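Local coordinates for protein 2-dehydropantoate 2-reductase (Geobacter metallireducens, PDB 3HN2) that probably catalyses the NADPH-dependent reduction of ketopantoate to pantoic acid, the second step of the route from 3-methyl-2-oxobutanoate to pantoate in pantothenate biosynthesis, at residues Ala10-Leu15 / Leu128-Gly133; Leu44-Ile49 / Gly136-Leu141. All coordinates share one frame; numbering follows the deposited sequence.

Both contacts lie in the N-terminal, Rossmann-type part of the reductase, their centres about 8 Å apart, and their segments alternate along the chain: 10-15, 44-49, 128-133, 136-141. Contact 1 sets the turn after strand 5-8 of the large mixed sheet against the chain leaving strand 121-129 of the same sheet. Contact 2 pairs strands 44-48 and 137-140 of a separate small sheet. The short connection from 133 to 136 joins the two, and C129 O probably accepts a hydrogen bond from L141 N. Helix 14-23 is common ground: L15, in its first turn, touches L44 and V138, so the small sheet packs over the helix that follows the probable dinucleotide-binding turn.

Contact 1: residues Ala10-Leu15 / Leu128-Gly133; sequences AGALGL and LCSNRG
The turn A10-L15 carries G11 and G14 of a GxGxxG pattern, which in a Rossmann-type fold links the first strand to the first helix and is consistent with NADP binding in this family. Across it runs the chain leaving strand 121-129, and A12 is the residue on which the contact centres, touching both S130 and R132. Its methyl group points at the opposite segment, with CB 3.4 Å from S130 OG and 3.9 Å from R132 CB; a side chain this short lets the two backbones come close, the CA atoms of A12 and R132 lying 5.2 Å apart. S130 holds OG in the crowded position between its backbone N and carbonyl carbon (chi1 63°), and from there OG gives a weak hydrogen bond of 3.2 Å to A12 O. The small hydroxyl suits this place, as it meets both the carbonyl and the methyl of one residue. Beyond it, L128 reaches with one branch, CD1, to L13 CB at 3.7 Å, an apolar touch beside helix 14-23, where L128 also meets Y16 and Y17.

R132 starts from the same crowded position (chi1 58°), runs straight through chi2 and bends at chi3 (-81°), so that its aliphatic part lies along the turn. An alanine here would remove everything beyond CB, and the turn would probably be less well covered at A10 and G11, with the weak, long ion pair to D35 gone. R267 stands close to the same guanidinium with like charge, which D35 may partly offset. R132 CD comes to 3.7 Å from G11 C, where the glycine probably belongs to the GxGxxG pattern. At the tip, A10 O sits over one guanidinium face, offset toward its rim, 4.0 Å from R132 NE.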
loop_
_atom_site.group_PDB
_atom_site.type_symbol
_atom_site.label_atom_id
_atom_site.label_comp_id
_atom_site.label_asym_id
_atom_site.label_seq_id
_atom_site.Cartn_x
_atom_site.Cartn_y
_atom_site.Cartn_z
ATOM N N ALA A 10 6.069 11.667 22.927
ATOM C CA ALA A 10 7.169 12.323 22.208
ATOM C C ALA A 10 7.965 11.354 21.330
ATOM O O ALA A 10 9.177 11.509 21.141
ATOM C CB ALA A 10 8.086 13.106 23.169
ATOM N N GLY A 11 7.265 10.360 20.793
ATOM C CA GLY A 11 7.857 9.408 19.871
ATOM C C GLY A 11 7.657 9.871 18.446
ATOM O O GLY A 11 7.428 11.053 18.192
ATOM N N ALA A 12 7.715 8.926 17.515
ATOM C CA ALA A 12 7.585 9.227 16.094
ATOM C C ALA A 12 6.149 9.556 15.674
ATOM O O ALA A 12 5.921 10.025 14.555
ATOM C CB ALA A 12 8.139 8.082 15.266
ATOM N N LEU A 13 5.188 9.318 16.567
ATOM C CA LEU A 13 3.788 9.602 16.274
ATOM C C LEU A 13 3.186 10.700 17.155
ATOM O O LEU A 13 2.348 11.475 16.692
ATOM C CB LEU A 13 2.942 8.315 16.289
ATOM C CG LEU A 13 2.271 7.685 17.511
ATOM C CD1 LEU A 13 0.904 8.301 17.782
ATOM C CD2 LEU A 13 2.118 6.191 17.282
ATOM N N GLY A 14 3.606 10.755 18.416
ATOM C CA GLY A 14 3.140 11.780 19.341
ATOM C C GLY A 14 3.597 13.167 18.931
ATOM O O GLY A 14 2.841 14.140 19.040
ATOM N N LEU A 15 4.836 13.249 18.451
ATOM C CA LEU A 15 5.390 14.497 17.950
ATOM C C LEU A 15 4.712 14.914 16.654
ATOM O O LEU A 15 4.287 16.062 16.527
ATOM C CB LEU A 15 6.903 14.387 17.751
ATOM C CG LEU A 15 7.846 14.454 18.959
ATOM C CD1 LEU A 15 9.280 14.258 18.510
ATOM C CD2 LEU A 15 7.716 15.769 19.718
ATOM N N LEU A 128 0.500 4.733 10.699
ATOM C CA LEU A 128 1.500 5.726 10.337
ATOM C C LEU A 128 2.831 5.059 10.019
ATOM O O LEU A 128 3.255 4.147 10.729
ATOM C CB LEU A 128 1.699 6.671 11.521
ATOM C CG LEU A 128 1.810 8.188 11.376
ATOM C CD1 LEU A 128 2.023 8.767 12.757
ATOM C CD2 LEU A 128 2.927 8.632 10.453
ATOM N N CYS A 129 3.485 5.520 8.955
ATOM C CA CYS A 129 4.865 5.130 8.653
ATOM C C CYS A 129 5.790 6.269 9.066
ATOM O O CYS A 129 5.820 7.315 8.415
ATOM C CB CYS A 129 5.049 4.832 7.162
ATOM S SG CYS A 129 3.888 3.656 6.452
ATOM N N SER A 130 6.535 6.068 10.152
ATOM C CA SER A 130 7.391 7.122 10.697
ATOM C C SER A 130 8.574 6.604 11.505
ATOM O O SER A 130 8.396 6.045 12.588
ATOM C CB SER A 130 6.573 8.095 11.560
ATOM O OG SER A 130 6.019 7.445 12.688
ATOM N N ASN A 131 9.776 6.782 10.967
ATOM C CA ASN A 131 10.983 6.702 11.780
ATOM C C ASN A 131 11.335 8.116 12.233
ATOM O O ASN A 131 11.068 9.080 11.523
ATOM C CB ASN A 131 12.143 6.006 11.036
ATOM C CG ASN A 131 12.771 6.872 9.944
ATOM O OD1 ASN A 131 12.367 6.816 8.782
ATOM N ND2 ASN A 131 13.776 7.663 10.314
ATOM N N ARG A 132 11.902 8.247 13.425
ATOM C CA ARG A 132 12.290 9.557 13.937
ATOM C C ARG A 132 13.804 9.630 14.085
ATOM O O ARG A 132 14.524 8.757 13.596
ATOM C CB ARG A 132 11.607 9.824 15.286
ATOM C CG ARG A 132 11.905 8.779 16.363
ATOM C CD ARG A 132 11.133 9.056 17.643
ATOM N NE ARG A 132 11.763 10.082 18.474
ATOM C CZ ARG A 132 12.526 9.829 19.534
ATOM N NH1 ARG A 132 12.768 8.579 19.910
ATOM N NH2 ARG A 132 13.053 10.832 20.223
ATOM N N GLY A 133 14.287 10.687 14.731
ATOM C CA GLY A 133 15.573 10.605 15.404
ATOM C C GLY A 133 16.774 11.395 14.939
ATOM O O GLY A 133 17.776 10.815 14.531
#

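Contact 2: residues Leu44-Ile49 / Gly136-Leu141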
loop_
_atom_site.group_PDB
_atom_site.type_symbol
_atom_site.label_atom_id
_atom_site.label_comp_id
_atom_site.label_asym_id
_atom_site.label_seq_id
_atom_site.Cartn_x
_atom_site.Cartn_y
_atom_site.Cartn_z
ATOM N N LEU A 44 11.107 21.970 16.775
ATOM C CA LEU A 44 11.172 20.705 16.040
ATOM C C LEU A 44 10.878 20.851 14.546
ATOM O O LEU A 44 10.052 21.670 14.135
ATOM C CB LEU A 44 10.308 19.616 16.697
ATOM C CG LEU A 44 8.794 19.764 16.867
ATOM C CD1 LEU A 44 8.047 19.040 15.766
ATOM C CD2 LEU A 44 8.369 19.235 18.223
ATOM N N LYS A 45 11.577 20.048 13.748
ATOM C CA LYS A 45 11.416 20.039 12.301
ATOM C C LYS A 45 10.664 18.788 11.877
ATOM O O LYS A 45 11.046 17.675 12.240
ATOM C CB LYS A 45 12.779 20.073 11.603
ATOM C CG LYS A 45 13.686 21.222 12.012
ATOM C CD LYS A 45 14.733 21.480 10.941
ATOM C CE LYS A 45 15.378 22.843 11.110
ATOM N NZ LYS A 45 16.164 23.232 9.908
ATOM N N VAL A 46 9.591 18.970 11.113
ATOM C CA VAL A 46 8.843 17.840 10.570
ATOM C C VAL A 46 9.123 17.710 9.082
ATOM O O VAL A 46 8.854 18.624 8.305
ATOM C CB VAL A 46 7.318 17.960 10.824
ATOM C CG1 VAL A 46 6.559 16.816 10.160
ATOM C CG2 VAL A 46 7.028 17.969 12.309
ATOM N N PHE A 47 9.684 16.571 8.701
ATOM C CA PHE A 47 9.900 16.252 7.301
ATOM C C PHE A 47 8.825 15.270 6.865
ATOM O O PHE A 47 8.640 14.227 7.485
ATOM C CB PHE A 47 11.306 15.686 7.081
ATOM C CG PHE A 47 12.401 16.576 7.600
ATOM C CD1 PHE A 47 13.038 16.287 8.802
ATOM C CD2 PHE A 47 12.785 17.714 6.897
ATOM C CE1 PHE A 47 14.046 17.115 9.292
ATOM C CE2 PHE A 47 13.793 18.547 7.379
ATOM C CZ PHE A 47 14.424 18.246 8.577
ATOM N N SER A 48 8.094 15.629 5.815
ATOM C CA SER A 48 7.011 14.794 5.314
ATOM C C SER A 48 7.145 14.523 3.826
ATOM O O SER A 48 7.911 15.180 3.121
ATOM C CB SER A 48 5.654 15.451 5.582
ATOM O OG SER A 48 5.316 15.401 6.952
ATOM N N ILE A 49 6.383 13.542 3.361
ATOM C CA ILE A 49 6.173 13.330 1.940
ATOM C C ILE A 49 5.200 14.391 1.419
ATOM O O ILE A 49 5.186 14.709 0.226
ATOM C CB ILE A 49 5.629 11.919 1.663
ATOM C CG1 ILE A 49 4.551 11.549 2.691
ATOM C CG2 ILE A 49 6.766 10.904 1.694
ATOM C CD1 ILE A 49 3.528 10.564 2.187
ATOM N N GLY A 136 14.596 16.099 17.898
ATOM C CA GLY A 136 13.745 17.193 17.442
ATOM C C GLY A 136 13.518 17.168 15.943
ATOM O O GLY A 136 13.282 18.208 15.327
ATOM N N GLU A 137 13.608 15.978 15.352
ATOM C CA GLU A 137 13.324 15.790 13.931
ATOM C C GLU A 137 12.396 14.598 13.715
ATOM O O GLU A 137 12.736 13.457 14.045
ATOM C CB GLU A 137 14.616 15.637 13.116
ATOM C CG GLU A 137 15.371 16.947 12.887
ATOM C CD GLU A 137 16.542 16.816 11.922
ATOM O OE1 GLU A 137 16.767 15.715 11.374
ATOM O OE2 GLU A 137 17.240 17.831 11.708
ATOM N N VAL A 138 11.216 14.885 13.171
ATOM C CA VAL A 138 10.202 13.872 12.894
ATOM C C VAL A 138 10.132 13.632 11.392
ATOM O O VAL A 138 10.020 14.582 10.616
ATOM C CB VAL A 138 8.807 14.326 13.384
ATOM C CG1 VAL A 138 7.857 13.139 13.484
ATOM C CG2 VAL A 138 8.909 15.042 14.719
ATOM N N HIS A 139 10.200 12.367 10.985
ATOM C CA HIS A 139 10.075 12.003 9.570
ATOM C C HIS A 139 8.778 11.235 9.333
ATOM O O HIS A 139 8.516 10.237 10.000
ATOM C CB HIS A 139 11.280 11.182 9.091
ATOM C CG HIS A 139 12.562 11.955 9.035
ATOM N ND1 HIS A 139 13.161 12.493 10.153
ATOM C CD2 HIS A 139 13.372 12.260 7.993
ATOM C CE1 HIS A 139 14.275 13.108 9.802
ATOM N NE2 HIS A 139 14.427 12.980 8.497
ATOM N N HIS A 140 7.971 11.721 8.392
ATOM C CA HIS A 140 6.696 11.100 8.038
ATOM C C HIS A 140 6.772 10.546 6.622
ATOM O O HIS A 140 6.808 11.302 5.649
ATOM C CB HIS A 140 5.555 12.114 8.184
ATOM C CG HIS A 140 4.302 11.748 7.443
ATOM N ND1 HIS A 140 3.788 12.525 6.428
ATOM C CD2 HIS A 140 3.465 10.691 7.568
ATOM C CE1 HIS A 140 2.684 11.967 5.964
ATOM N NE2 HIS A 140 2.468 10.852 6.637
ATOM N N LEU A 141 6.794 9.221 6.519
ATOM C CA LEU A 141 7.057 8.542 5.247
ATOM C C LEU A 141 5.794 8.142 4.489
ATOM O O LEU A 141 5.854 7.849 3.291
ATOM C CB LEU A 141 7.959 7.317 5.461
ATOM C CG LEU A 141 9.226 7.458 6.316
ATOM C CD1 LEU A 141 9.951 6.118 6.406
ATOM C CD2 LEU A 141 10.164 8.554 5.796
#
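Four backbone hydrogen bonds, all nearly straight, join strands 44-48 and 137-140 in parallel. K45 gives its N-H to G136 O and takes one at its own O from V138 N; F47 does likewise, its N bound to V138 O at 2.8 Å and its O to H140 N at 2.7 Å. At the far end the grip loosens: I49 N meets H140 O in a weak, bent bond, and S48 OG gives a weak one of 3.3 Å to H140 ND1. The stronger partner of that imidazole is A143 O, bound by NE2, so the ring is held at both nitrogens while Y16 stacks on it. G136, just before strand 137-140, has a positive phi of 102°, a conformation that suits a residue lacking CB.

K45, F47, E137 and H139 occupy one face of the pair. F47 CD1 lies over a face of the H139 ring, 3.6 Å from H139 CE1, with the two planes oblique at 43°. One atom further along the same side of the phenyl ring, F47 CE1 meets the E137 carboxylate near the ring plane, 3.6 Å from E137 CD. The opposite face is apolar where V46 and V138 lie side by side, V46 CG2 4.2 Å from V138 CB; these branched residues suit strands and press on helix 14-23 through A19, L15 and Y16. With 53-55 antiparallel on the other side of 44-48, the arrangement is a small three-stranded mixed sheet packed against the first helix of a Rossmann-type domain.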